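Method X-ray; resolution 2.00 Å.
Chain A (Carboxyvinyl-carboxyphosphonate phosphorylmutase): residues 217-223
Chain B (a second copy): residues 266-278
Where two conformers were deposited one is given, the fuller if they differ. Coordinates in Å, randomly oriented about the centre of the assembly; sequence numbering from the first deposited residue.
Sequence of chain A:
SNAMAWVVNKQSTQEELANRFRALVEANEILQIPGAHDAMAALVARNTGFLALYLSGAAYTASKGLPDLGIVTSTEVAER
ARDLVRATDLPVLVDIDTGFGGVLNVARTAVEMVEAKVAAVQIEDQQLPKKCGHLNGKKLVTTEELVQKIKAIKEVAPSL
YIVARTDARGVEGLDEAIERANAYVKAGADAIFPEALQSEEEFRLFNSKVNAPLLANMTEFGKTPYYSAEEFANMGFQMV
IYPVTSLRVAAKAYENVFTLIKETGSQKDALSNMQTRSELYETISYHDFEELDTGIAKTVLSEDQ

Chain A, residues 217-223: NMTEFGK
Chain B (266-278) SQKDALSNMQTRS

Irregular backbone can build an interface when its carbonyls accept hydrogen bonds from side chains of the partner, as two copies of this phosphorylmutase illustrate. In chain A, Met A218 turns at phi/psi -91/64, bridged by a weak hydrogen bond from Thr A219 N to Asn A217 O (3.2 Å); Thr A219 and Glu A220 are extended (-91/144, -78/151), Phe A221 turns to 58/36, and Gly A222 opens again at -118/-165. Chain B passes through a short 3-10 segment that includes Asp B269 and Ala B270, becomes extended at 274-276 (-131/152, -74/132, -75/165), and enters a helix at Arg B277, with Thr B276 as N-cap. The closest CA pairs give the register: Met A218 CA to Ser B266 CA is 8.8 Å, Glu A220 CA to Leu B271 CA 7.8 Å, and Phe A221 CA to Arg B277 CA 7.3 Å.

Arg B277 (m, t, t, chi4 -155°) forks around one acceptor: NE and NH1 each donate to Glu A220 O at 3.1 Å, which lies near the guanidinium plane. Gly A222 CA sits over one face, 3.8 Å from Arg B277 NH1; an ideal CB there would come within a tight 3.2 Å of it. Gln B267 (p, m, chi3 54°) donates NE2 to Glu A220 OE2 at 2.9 Å, nearly linear, and weakly to Met A218 O at 3.0 Å. Glu A220 (m, p, chi3 19°) also packs its CG 3.6 Å from Met B274 SE. Phe A221 (chi1 -38°, chi2 -68°) brings CE1 within 4.3 Å of Leu B271 CG.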

ATOM      1  N   ASN A 217     -10.488  10.428 -18.383  1.00 20.28           N
ATOM      2  CA  ASN A 217      -9.669  10.482 -17.177  1.00 20.50           C
ATOM      3  C   ASN A 217     -10.307  11.329 -16.087  1.00 23.95           C
ATOM      4  O   ASN A 217     -10.157  12.550 -16.085  1.00 27.28           O
ATOM      5  CB  ASN A 217      -8.295  11.059 -17.516  1.00 20.28           C
ATOM      6  CG  ASN A 217      -7.374  11.138 -16.310  1.00 25.16           C
ATOM      7  OD1 ASN A 217      -7.539  10.409 -15.330  1.00 29.18           O
ATOM      8  ND2 ASN A 217      -6.389  12.022 -16.384  1.00 23.95           N
HETATM    9  N   MSE A 218     -11.009  10.693 -15.157  1.00 25.21           N
HETATM   10  CA  MSE A 218     -11.595  11.448 -14.059  1.00 25.52           C
HETATM   11  C   MSE A 218     -10.743  11.599 -12.816  1.00 23.72           C
HETATM   12  O   MSE A 218     -11.102  11.131 -11.739  1.00 25.43           O
HETATM   13  CB  MSE A 218     -12.993  10.964 -13.704  1.00 24.73           C
HETATM   14  CG  MSE A 218     -14.055  11.713 -14.463  1.00 30.23           C
HETATM   15 SE   MSE A 218     -14.461  13.520 -13.813  0.88 29.44          SE
HETATM   16  CE  MSE A 218     -12.820  14.495 -14.124  1.00 25.62           C
ATOM     17  N   THR A 219      -9.619  12.285 -12.973  1.00 22.61           N
ATOM     18  CA  THR A 219      -8.752  12.578 -11.850  1.00 20.95           C
ATOM     19  C   THR A 219      -9.153  13.927 -11.257  1.00 23.67           C
ATOM     20  O   THR A 219      -9.560  14.838 -11.976  1.00 24.52           O
ATOM     21  CB  THR A 219      -7.271  12.556 -12.268  1.00 24.45           C
ATOM     22  OG1 THR A 219      -6.438  12.740 -11.119  1.00 30.45           O
ATOM     23  CG2 THR A 219      -6.981  13.633 -13.298  1.00 22.54           C
ATOM     24  N   GLU A 220      -9.065  14.043  -9.937  1.00 24.32           N
ATOM     25  CA  GLU A 220      -9.553  15.226  -9.239  1.00 19.35           C
ATOM     26  C   GLU A 220      -8.583  16.393  -9.374  1.00 22.34           C
ATOM     27  O   GLU A 220      -7.379  16.191  -9.513  1.00 20.57           O
ATOM     28  CB  GLU A 220      -9.798  14.913  -7.760  1.00 19.20           C
ATOM     29  CG  GLU A 220     -10.747  13.747  -7.511  1.00 19.08           C
ATOM     30  CD  GLU A 220     -10.087  12.395  -7.702  1.00 18.84           C
ATOM     31  OE1 GLU A 220      -8.842  12.334  -7.678  1.00 24.46           O
ATOM     32  OE2 GLU A 220     -10.812  11.395  -7.884  1.00 26.50           O
ATOM     33  N   PHE A 221      -9.123  17.609  -9.333  1.00 22.27           N
ATOM     34  CA  PHE A 221      -8.329  18.835  -9.412  1.00 24.98           C
ATOM     35  C   PHE A 221      -7.495  18.914 -10.685  1.00 26.03           C
ATOM     36  O   PHE A 221      -6.374  19.411 -10.664  1.00 26.93           O
ATOM     37  CB  PHE A 221      -7.417  18.976  -8.190  1.00 19.87           C
ATOM     38  CG  PHE A 221      -8.052  18.530  -6.912  1.00 26.50           C
ATOM     39  CD1 PHE A 221      -9.099  19.244  -6.362  1.00 29.49           C
ATOM     40  CD2 PHE A 221      -7.596  17.398  -6.256  1.00 25.30           C
ATOM     41  CE1 PHE A 221      -9.689  18.838  -5.183  1.00 28.24           C
ATOM     42  CE2 PHE A 221      -8.181  16.987  -5.075  1.00 27.59           C
ATOM     43  CZ  PHE A 221      -9.229  17.708  -4.538  1.00 29.67           C
ATOM     44  N   GLY A 222      -8.049  18.420 -11.786  1.00 28.74           N
ATOM     45  CA  GLY A 222      -7.343  18.414 -13.053  1.00 29.36           C
ATOM     46  C   GLY A 222      -8.037  19.237 -14.117  1.00 28.11           C
ATOM     47  O   GLY A 222      -8.928  20.027 -13.810  1.00 28.16           O
ATOM     48  N   LYS A 223      -7.641  19.031 -15.370  1.00 26.06           N
ATOM     49  CA  LYS A 223      -8.140  19.815 -16.499  1.00 29.50           C
ATOM     50  C   LYS A 223      -9.490  19.316 -16.991  1.00 27.83           C
ATOM     51  O   LYS A 223      -9.925  19.666 -18.089  1.00 31.25           O
ATOM     52  CB  LYS A 223      -7.151  19.758 -17.666  1.00 30.43           C
ATOM     53  CG  LYS A 223      -5.692  19.787 -17.264  1.00 32.23           C
ATOM     54  CD  LYS A 223      -5.021  21.078 -17.691  1.00 34.71           C
ATOM     55  CE  LYS A 223      -3.529  21.029 -17.408  1.00 37.46           C
ATOM     56  NZ  LYS A 223      -2.839  22.298 -17.760  1.00 39.60           N
TER
ATOM     57  N   SER B 266     -20.179   9.758  -9.728  1.00 26.68           N
ATOM     58  CA  SER B 266     -19.141  10.770  -9.562  1.00 27.82           C
ATOM     59  C   SER B 266     -18.622  10.944  -8.131  1.00 27.14           C
ATOM     60  O   SER B 266     -19.317  10.637  -7.163  1.00 24.34           O
ATOM     61  CB  SER B 266     -19.627  12.113 -10.095  1.00 27.54           C
ATOM     62  OG  SER B 266     -18.600  13.077  -9.999  1.00 28.42           O
ATOM     63  N   GLN B 267     -17.402  11.465  -8.021  1.00 30.07           N
ATOM     64  CA  GLN B 267     -16.736  11.638  -6.732  1.00 25.80           C
ATOM     65  C   GLN B 267     -16.788  13.072  -6.203  1.00 26.91           C
ATOM     66  O   GLN B 267     -16.085  13.401  -5.249  1.00 27.08           O
ATOM     67  CB  GLN B 267     -15.274  11.176  -6.819  1.00 24.15           C
ATOM     68  CG  GLN B 267     -14.325  12.151  -7.518  1.00 23.12           C
ATOM     69  CD  GLN B 267     -14.293  11.986  -9.024  1.00 20.80           C
ATOM     70  OE1 GLN B 267     -15.326  12.027  -9.691  1.00 22.10           O
ATOM     71  NE2 GLN B 267     -13.098  11.797  -9.569  1.00 23.50           N
ATOM     72  N   LYS B 268     -17.621  13.912  -6.817  1.00 27.48           N
ATOM     73  CA  LYS B 268     -17.733  15.332  -6.457  1.00 26.59           C
ATOM     74  C   LYS B 268     -17.890  15.585  -4.966  1.00 24.87           C
ATOM     75  O   LYS B 268     -17.307  16.518  -4.420  1.00 25.53           O
ATOM     76  CB  LYS B 268     -18.943  15.969  -7.147  1.00 29.82           C
ATOM     77  CG  LYS B 268     -18.997  15.800  -8.638  1.00 34.65           C
ATOM     78  CD  LYS B 268     -20.408  15.464  -9.105  1.00 35.85           C
ATOM     79  CE  LYS B 268     -21.289  16.687  -9.197  1.00 32.08           C
ATOM     80  NZ  LYS B 268     -22.620  16.325  -9.755  1.00 32.80           N
ATOM     81  N   ASP B 269     -18.669  14.728  -4.313  0.80 22.63           N
ATOM     82  CA  ASP B 269     -19.058  14.948  -2.929  0.80 20.39           C
ATOM     83  C   ASP B 269     -17.996  14.488  -1.934  0.80 20.35           C
ATOM     84  O   ASP B 269     -18.187  14.599  -0.725  0.80 19.72           O
ATOM     85  CB  ASP B 269     -20.393  14.256  -2.651  0.80 23.87           C
ATOM     86  CG  ASP B 269     -21.482  14.687  -3.616  0.80 25.52           C
ATOM     87  OD1 ASP B 269     -21.365  15.785  -4.200  0.80 27.62           O
ATOM     88  OD2 ASP B 269     -22.459  13.931  -3.795  0.80 26.45           O
ATOM     89  N   ALA B 270     -16.885  13.969  -2.447  1.00 19.73           N
ATOM     90  CA  ALA B 270     -15.771  13.546  -1.602  1.00 19.32           C
ATOM     91  C   ALA B 270     -14.550  14.448  -1.723  1.00 19.37           C
ATOM     92  O   ALA B 270     -13.492  14.133  -1.183  1.00 24.20           O
ATOM     93  CB  ALA B 270     -15.389  12.107  -1.919  1.00 19.10           C
ATOM     94  N   LEU B 271     -14.701  15.566  -2.426  1.00 22.99           N
ATOM     95  CA  LEU B 271     -13.586  16.474  -2.686  1.00 22.19           C
ATOM     96  C   LEU B 271     -12.923  16.973  -1.406  1.00 24.10           C
ATOM     97  O   LEU B 271     -11.704  17.111  -1.345  1.00 21.88           O
ATOM     98  CB  LEU B 271     -14.043  17.654  -3.547  1.00 20.45           C
ATOM     99  CG  LEU B 271     -13.784  17.546  -5.053  1.00 20.75           C
ATOM    100  CD1 LEU B 271     -14.235  16.204  -5.590  1.00 25.73           C
ATOM    101  CD2 LEU B 271     -14.469  18.677  -5.801  1.00 21.29           C
ATOM    102  N   SER B 272     -13.725  17.220  -0.378  1.00 28.48           N
ATOM    103  CA  SER B 272     -13.195  17.667   0.905  1.00 27.17           C
ATOM    104  C   SER B 272     -12.566  16.532   1.712  1.00 27.00           C
ATOM    105  O   SER B 272     -11.836  16.780   2.668  1.00 28.63           O
ATOM    106  CB  SER B 272     -14.284  18.363   1.722  1.00 28.09           C
ATOM    107  OG  SER B 272     -14.710  19.558   1.090  1.00 26.91           O
ATOM    108  N   ASN B 273     -12.849  15.291   1.331  1.00 25.65           N
ATOM    109  CA  ASN B 273     -12.288  14.138   2.034  1.00 29.08           C
ATOM    110  C   ASN B 273     -11.011  13.625   1.383  1.00 28.91           C
ATOM    111  O   ASN B 273     -10.685  12.445   1.490  1.00 28.22           O
ATOM    112  CB  ASN B 273     -13.310  12.997   2.123  1.00 29.97           C
ATOM    113  CG  ASN B 273     -14.437  13.292   3.097  1.00 36.36           C
ATOM    114  OD1 ASN B 273     -15.338  14.071   2.802  1.00 39.27           O
ATOM    115  ND2 ASN B 273     -14.394  12.658   4.262  1.00 40.79           N
HETATM  116  N   MSE B 274     -10.290  14.518   0.711  1.00 29.92           N
HETATM  117  CA  MSE B 274      -9.127  14.116  -0.069  1.00 26.71           C
HETATM  118  C   MSE B 274      -7.886  14.950   0.204  1.00 18.92           C
HETATM  119  O   MSE B 274      -7.973  16.120   0.572  1.00 22.37           O
HETATM  120  CB  MSE B 274      -9.440  14.198  -1.560  1.00 25.38           C
HETATM  121  CG  MSE B 274     -10.479  13.218  -2.039  1.00 26.75           C
HETATM  122 SE   MSE B 274     -10.680  13.334  -3.967  1.00 37.82          SE
HETATM  123  CE  MSE B 274     -12.352  12.349  -4.139  1.00 19.36           C
ATOM    124  N   GLN B 275      -6.730  14.328   0.010  1.00 19.89           N
ATOM    125  CA  GLN B 275      -5.468  15.043  -0.018  1.00 21.28           C
ATOM    126  C   GLN B 275      -5.379  15.796  -1.340  1.00 21.44           C
ATOM    127  O   GLN B 275      -5.645  15.235  -2.399  1.00 21.10           O
ATOM    128  CB  GLN B 275      -4.307  14.062   0.094  1.00 19.02           C
ATOM    129  CG  GLN B 275      -2.944  14.714  -0.003  1.00 19.37           C
ATOM    130  CD  GLN B 275      -1.843  13.699  -0.206  1.00 19.35           C
ATOM    131  OE1 GLN B 275      -0.833  13.714   0.493  1.00 19.41           O
ATOM    132  NE2 GLN B 275      -2.036  12.804  -1.166  1.00 20.81           N
ATOM    133  N   THR B 276      -5.014  17.069  -1.272  1.00 23.23           N
ATOM    134  CA  THR B 276      -4.897  17.891  -2.471  1.00 27.75           C
ATOM    135  C   THR B 276      -3.633  17.544  -3.243  1.00 30.93           C
ATOM    136  O   THR B 276      -2.745  16.874  -2.718  1.00 35.49           O
ATOM    137  CB  THR B 276      -4.867  19.381  -2.113  1.00 35.01           C
ATOM    138  OG1 THR B 276      -4.116  19.560  -0.906  1.00 42.99           O
ATOM    139  CG2 THR B 276      -6.272  19.897  -1.895  1.00 39.05           C
ATOM    140  N   ARG B 277      -3.554  17.996  -4.491  1.00 28.45           N
ATOM    141  CA  ARG B 277      -2.353  17.784  -5.281  1.00 30.57           C
ATOM    142  C   ARG B 277      -1.207  18.517  -4.610  1.00 31.28           C
ATOM    143  O   ARG B 277      -0.070  18.046  -4.598  1.00 30.77           O
ATOM    144  CB  ARG B 277      -2.541  18.289  -6.713  1.00 33.62           C
ATOM    145  CG  ARG B 277      -3.631  17.569  -7.488  1.00 34.89           C
ATOM    146  CD  ARG B 277      -3.440  17.708  -8.997  1.00 39.56           C
ATOM    147  NE  ARG B 277      -4.388  16.877  -9.735  1.00 39.80           N
ATOM    148  CZ  ARG B 277      -4.191  16.421 -10.969  1.00 37.88           C
ATOM    149  NH1 ARG B 277      -5.114  15.670 -11.550  1.00 35.18           N
ATOM    150  NH2 ARG B 277      -3.073  16.711 -11.618  1.00 42.05           N
ATOM    151  N   SER B 278      -1.529  19.670  -4.032  1.00 32.56           N
ATOM    152  CA  SER B 278      -0.540  20.513  -3.379  1.00 32.09           C
ATOM    153  C   SER B 278       0.048  19.862  -2.131  1.00 34.29           C
ATOM    154  O   SER B 278       1.253  19.927  -1.909  1.00 36.15           O
ATOM    155  CB  SER B 278      -1.143  21.872  -3.029  1.00 35.51           C
ATOM    156  OG  SER B 278      -0.136  22.765  -2.588  1.00 40.15           O
TER